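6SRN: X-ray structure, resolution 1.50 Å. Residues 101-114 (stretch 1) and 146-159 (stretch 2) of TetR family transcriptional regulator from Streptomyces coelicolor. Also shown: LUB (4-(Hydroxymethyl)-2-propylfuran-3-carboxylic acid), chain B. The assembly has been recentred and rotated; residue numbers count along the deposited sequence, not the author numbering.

Stretch 1 (101-114) TPLETVEEMLHRAA
Stretch 2, residues 146-159: DWTHLLEVPLQDAR

Two helices of one chain pack nearly antiparallel, mainly through apolar side chains, with no hydrogen bond or salt bridge between them. Helix 102-114 and helix 146-159 run at 153°, their axes 8.3 Å apart at closest approach, and 567 Å² is buried. Pro 102 lies opposite Pro 154 (CA to CA 4.9 Å), and Val 106 opposite Leu 151 (CA to CA 6.4 Å). Thr 101 (chi1 p) caps the first helix: Glu 104 N donates to Thr 101 OG1 at 3.3 Å. The second helix kinks at Pro 154, whose ring nitrogen has no hydrogen to give the preceding turn.

The fit is tightest at the prolines. Pro 102 CB sits 3.3 Å from Pro 154 O and 3.9 Å from Ala 158 CB. Val 106 (t) sets CG2 3.8 Å from Pro 154 CG and 4.0 Å from Leu 155 CG. Leu 103 CD2 meets Leu 155 CD2 at 3.9 Å.

Farther along, Met 109 (mmm) places CE 3.7 Å from Leu 150 CD2 and 4.0 Å from Trp 147 CH2. Ala 113 CB also approaches Trp 147 CH2, at 4.0 Å. Leu 110 (mt) brings CD2 4.1 Å from Trp 147 CZ3. LUB C8 covers one indole face, 3.5 Å from Trp 147 CD2.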

# COMPACT_ATOMS: atom_id res chain seq x y z
N THR A 101 14.43 -24.64 3.01
CA THR A 101 15.35 -23.79 3.79
C THR A 101 14.63 -22.56 4.34
O THR A 101 13.54 -22.25 3.91
CB THR A 101 16.53 -23.28 2.94
OG1 THR A 101 16.09 -22.37 1.91
CG2 THR A 101 17.34 -24.45 2.34
N PRO A 102 15.23 -21.91 5.34
CA PRO A 102 14.57 -20.74 5.91
C PRO A 102 14.16 -19.69 4.87
O PRO A 102 13.01 -19.21 4.86
CB PRO A 102 15.64 -20.21 6.88
CG PRO A 102 16.26 -21.50 7.40
CD PRO A 102 16.41 -22.30 6.14
N LEU A 103 15.04 -19.33 3.96
CA LEU A 103 14.71 -18.29 3.00
C LEU A 103 13.69 -18.79 1.95
O LEU A 103 12.82 -18.04 1.55
CB LEU A 103 15.96 -17.83 2.26
CG LEU A 103 16.51 -16.45 2.47
CD1 LEU A 103 17.39 -16.13 1.25
CD2 LEU A 103 15.46 -15.42 2.74
N GLU A 104 13.79 -20.06 1.54
CA GLU A 104 12.79 -20.66 0.62
C GLU A 104 11.41 -20.73 1.28
O GLU A 104 10.41 -20.62 0.59
CB GLU A 104 13.19 -22.09 0.29
CG GLU A 104 14.29 -22.14 -0.73
CD GLU A 104 14.69 -23.57 -0.99
OE1 GLU A 104 14.50 -24.41 -0.06
OE2 GLU A 104 15.09 -23.88 -2.12
N THR A 105 11.36 -20.86 2.59
CA THR A 105 10.09 -20.88 3.33
C THR A 105 9.45 -19.50 3.20
O THR A 105 8.23 -19.41 2.92
CB THR A 105 10.32 -21.27 4.80
OG1 THR A 105 10.82 -22.62 4.86
CG2 THR A 105 9.07 -21.13 5.65
N VAL A 106 10.22 -18.46 3.43
CA VAL A 106 9.72 -17.07 3.27
C VAL A 106 9.23 -16.86 1.83
O VAL A 106 8.13 -16.34 1.59
CB VAL A 106 10.79 -16.04 3.60
CG1 VAL A 106 10.30 -14.63 3.38
CG2 VAL A 106 11.27 -16.18 5.04
N GLU A 107 10.02 -17.27 0.83
CA GLU A 107 9.64 -17.14 -0.55
C GLU A 107 8.31 -17.84 -0.85
O GLU A 107 7.43 -17.25 -1.51
CB GLU A 107 10.68 -17.74 -1.47
CG GLU A 107 11.93 -16.96 -1.67
CD GLU A 107 12.72 -17.71 -2.72
OE1 GLU A 107 12.31 -17.66 -3.94
OE2 GLU A 107 13.62 -18.43 -2.31
N GLU A 108 8.16 -19.08 -0.38
CA GLU A 108 6.97 -19.85 -0.72
C GLU A 108 5.75 -19.28 0.02
O GLU A 108 4.62 -19.30 -0.53
CB GLU A 108 7.15 -21.33 -0.43
CG GLU A 108 5.95 -22.18 -0.77
CD GLU A 108 5.43 -22.12 -2.20
OE1 GLU A 108 6.13 -21.64 -3.11
OE2 GLU A 108 4.28 -22.60 -2.38
N MET A 109 5.92 -18.79 1.24
CA MET A 109 4.80 -18.13 1.91
C MET A 109 4.26 -16.96 1.11
O MET A 109 3.05 -16.77 0.97
CB MET A 109 5.23 -17.67 3.30
CG MET A 109 5.38 -18.83 4.26
SD MET A 109 3.83 -19.52 4.77
CE MET A 109 3.23 -18.22 5.84
N LEU A 110 5.17 -16.14 0.59
CA LEU A 110 4.74 -14.95 -0.16
C LEU A 110 4.16 -15.35 -1.54
O LEU A 110 3.21 -14.73 -2.03
CB LEU A 110 5.87 -13.90 -0.26
CG LEU A 110 6.25 -13.32 1.11
CD1 LEU A 110 7.54 -12.51 0.95
CD2 LEU A 110 5.15 -12.44 1.69
N HIS A 111 4.69 -16.38 -2.15
CA HIS A 111 4.08 -16.97 -3.36
C HIS A 111 2.64 -17.36 -3.07
O HIS A 111 1.72 -17.00 -3.81
CB HIS A 111 4.91 -18.20 -3.73
CG HIS A 111 4.46 -18.94 -4.93
ND1 HIS A 111 4.86 -20.25 -5.16
CD2 HIS A 111 3.57 -18.66 -5.90
CE1 HIS A 111 4.31 -20.68 -6.30
NE2 HIS A 111 3.54 -19.72 -6.78
N ARG A 112 2.43 -18.10 -1.99
CA ARG A 112 1.10 -18.52 -1.64
C ARG A 112 0.18 -17.33 -1.29
O ARG A 112 -0.99 -17.32 -1.65
CB ARG A 112 1.18 -19.52 -0.46
CG ARG A 112 1.66 -20.88 -0.89
CD ARG A 112 1.62 -21.89 0.23
NE ARG A 112 2.35 -23.09 -0.19
CZ ARG A 112 2.31 -24.26 0.42
NH1 ARG A 112 1.58 -24.44 1.50
NH2 ARG A 112 3.04 -25.27 -0.09
N ALA A 113 0.72 -16.32 -0.61
CA ALA A 113 -0.08 -15.11 -0.34
C ALA A 113 -0.50 -14.47 -1.61
O ALA A 113 -1.64 -13.97 -1.68
CB ALA A 113 0.72 -14.14 0.49
N ALA A 114 0.39 -14.35 -2.60
CA ALA A 114 0.01 -13.70 -3.86
C ALA A 114 -1.12 -14.41 -4.58
O ALA A 114 -2.10 -13.77 -5.03
CB ALA A 114 1.24 -13.58 -4.76
N ASP A 146 1.25 -8.97 12.04
CA ASP A 146 1.18 -10.44 12.11
C ASP A 146 2.13 -11.08 11.10
O ASP A 146 2.88 -11.98 11.44
CB ASP A 146 -0.25 -10.92 11.88
CG ASP A 146 -1.19 -10.55 13.01
OD1 ASP A 146 -0.77 -10.78 14.19
OD2 ASP A 146 -2.29 -10.00 12.76
N TRP A 147 2.13 -10.58 9.87
CA TRP A 147 3.00 -11.13 8.84
C TRP A 147 4.45 -10.79 9.15
O TRP A 147 5.31 -11.59 8.93
CB TRP A 147 2.62 -10.60 7.46
CG TRP A 147 1.64 -11.47 6.70
CD1 TRP A 147 0.25 -11.33 6.63
CD2 TRP A 147 1.96 -12.60 5.90
NE1 TRP A 147 -0.28 -12.32 5.81
CE2 TRP A 147 0.74 -13.14 5.39
CE3 TRP A 147 3.17 -13.23 5.57
CZ2 TRP A 147 0.75 -14.22 4.51
CZ3 TRP A 147 3.14 -14.31 4.74
CH2 TRP A 147 1.95 -14.80 4.24
N THR A 148 4.71 -9.60 9.69
CA THR A 148 6.06 -9.25 10.06
C THR A 148 6.62 -10.21 11.10
O THR A 148 7.73 -10.73 10.90
CB THR A 148 6.16 -7.77 10.47
OG1 THR A 148 5.66 -6.95 9.41
CG2 THR A 148 7.62 -7.38 10.75
N HIS A 149 5.84 -10.47 12.14
CA HIS A 149 6.24 -11.41 13.19
C HIS A 149 6.39 -12.82 12.66
O HIS A 149 7.34 -13.55 13.03
CB HIS A 149 5.24 -11.35 14.35
CG HIS A 149 5.53 -10.26 15.32
ND1 HIS A 149 4.57 -9.42 15.83
CD2 HIS A 149 6.71 -9.87 15.87
CE1 HIS A 149 5.14 -8.57 16.68
NE2 HIS A 149 6.44 -8.81 16.70
N LEU A 150 5.48 -13.21 11.78
CA LEU A 150 5.53 -14.52 11.19
C LEU A 150 6.82 -14.77 10.42
O LEU A 150 7.50 -15.77 10.62
CB LEU A 150 4.27 -14.77 10.33
CG LEU A 150 4.11 -16.17 9.75
CD1 LEU A 150 4.02 -17.24 10.82
CD2 LEU A 150 2.87 -16.19 8.87
N LEU A 151 7.22 -13.84 9.57
CA LEU A 151 8.39 -14.01 8.69
C LEU A 151 9.73 -13.79 9.40
O LEU A 151 10.77 -14.29 9.00
CB LEU A 151 8.31 -13.05 7.50
CG LEU A 151 7.13 -13.27 6.54
CD1 LEU A 151 7.26 -12.36 5.33
CD2 LEU A 151 7.02 -14.72 6.10
N GLU A 152 9.71 -13.01 10.46
CA GLU A 152 10.95 -12.74 11.18
C GLU A 152 11.65 -14.03 11.66
O GLU A 152 12.88 -14.10 11.69
CB GLU A 152 10.58 -11.86 12.38
CG GLU A 152 11.61 -10.87 12.80
CD GLU A 152 11.04 -9.95 13.88
OE1 GLU A 152 9.93 -10.20 14.47
OE2 GLU A 152 11.68 -8.94 14.11
N VAL A 153 10.87 -15.02 12.08
CA VAL A 153 11.40 -16.27 12.61
C VAL A 153 12.27 -17.02 11.60
O VAL A 153 13.48 -17.26 11.88
CB VAL A 153 10.29 -17.17 13.16
CG1 VAL A 153 10.85 -18.52 13.64
CG2 VAL A 153 9.59 -16.48 14.31
N PRO A 154 11.72 -17.40 10.42
CA PRO A 154 12.63 -17.99 9.42
C PRO A 154 13.75 -17.09 8.96
O PRO A 154 14.81 -17.58 8.62
CB PRO A 154 11.70 -18.37 8.26
CG PRO A 154 10.49 -17.57 8.48
CD PRO A 154 10.32 -17.43 9.96
N LEU A 155 13.54 -15.78 8.95
CA LEU A 155 14.60 -14.89 8.58
C LEU A 155 15.73 -14.90 9.63
O LEU A 155 16.90 -14.78 9.25
CB LEU A 155 14.06 -13.48 8.38
CG LEU A 155 13.26 -13.32 7.08
CD1 LEU A 155 12.49 -12.00 7.12
CD2 LEU A 155 14.12 -13.40 5.84
N GLN A 156 15.39 -15.04 10.91
CA GLN A 156 16.42 -15.23 11.96
C GLN A 156 17.19 -16.50 11.73
O GLN A 156 18.40 -16.52 11.88
CB GLN A 156 15.82 -15.25 13.35
CG GLN A 156 16.85 -15.41 14.46
CD GLN A 156 17.90 -14.31 14.44
OE1 GLN A 156 17.59 -13.14 14.19
NE2 GLN A 156 19.17 -14.68 14.71
N ASP A 157 16.49 -17.58 11.41
CA ASP A 157 17.16 -18.83 11.11
C ASP A 157 18.09 -18.69 9.91
O ASP A 157 19.18 -19.28 9.86
CB ASP A 157 16.15 -19.94 10.85
CG ASP A 157 15.43 -20.41 12.13
OD1 ASP A 157 15.83 -20.05 13.26
OD2 ASP A 157 14.43 -21.11 11.96
N ALA A 158 17.63 -17.95 8.89
CA ALA A 158 18.43 -17.74 7.69
C ALA A 158 19.72 -17.03 8.05
O ALA A 158 20.79 -17.40 7.58
CB ALA A 158 17.65 -16.90 6.66
N ARG A 159 19.61 -16.02 8.92
CA ARG A 159 20.82 -15.31 9.38
C ARG A 159 21.79 -16.26 10.08
O ARG A 159 22.96 -16.31 9.75
CB ARG A 159 20.49 -14.14 10.30
CG ARG A 159 21.78 -13.53 10.87
CD ARG A 159 21.71 -12.17 11.52
NE ARG A 159 20.84 -12.13 12.68
CZ ARG A 159 20.63 -11.04 13.43
NH1 ARG A 159 21.25 -9.88 13.16
NH2 ARG A 159 19.80 -11.11 14.47
C2 LUB B . -0.52 -7.69 3.57
C4 LUB B . -2.49 -6.69 3.96
C5 LUB B . -2.39 -6.88 2.64
C6 LUB B . 0.89 -8.11 3.58
O11 LUB B . 0.01 -7.76 6.42
C9 LUB B . -1.00 -7.13 6.01
O10 LUB B . -1.75 -6.46 6.81
C3 LUB B . -1.33 -7.10 4.60
C12 LUB B . -3.80 -6.21 4.57
O13 LUB B . -3.52 -5.08 5.43
O1 LUB B . -1.11 -7.39 2.34
C7 LUB B . 0.93 -9.62 3.31
C8 LUB B . 2.33 -10.17 3.35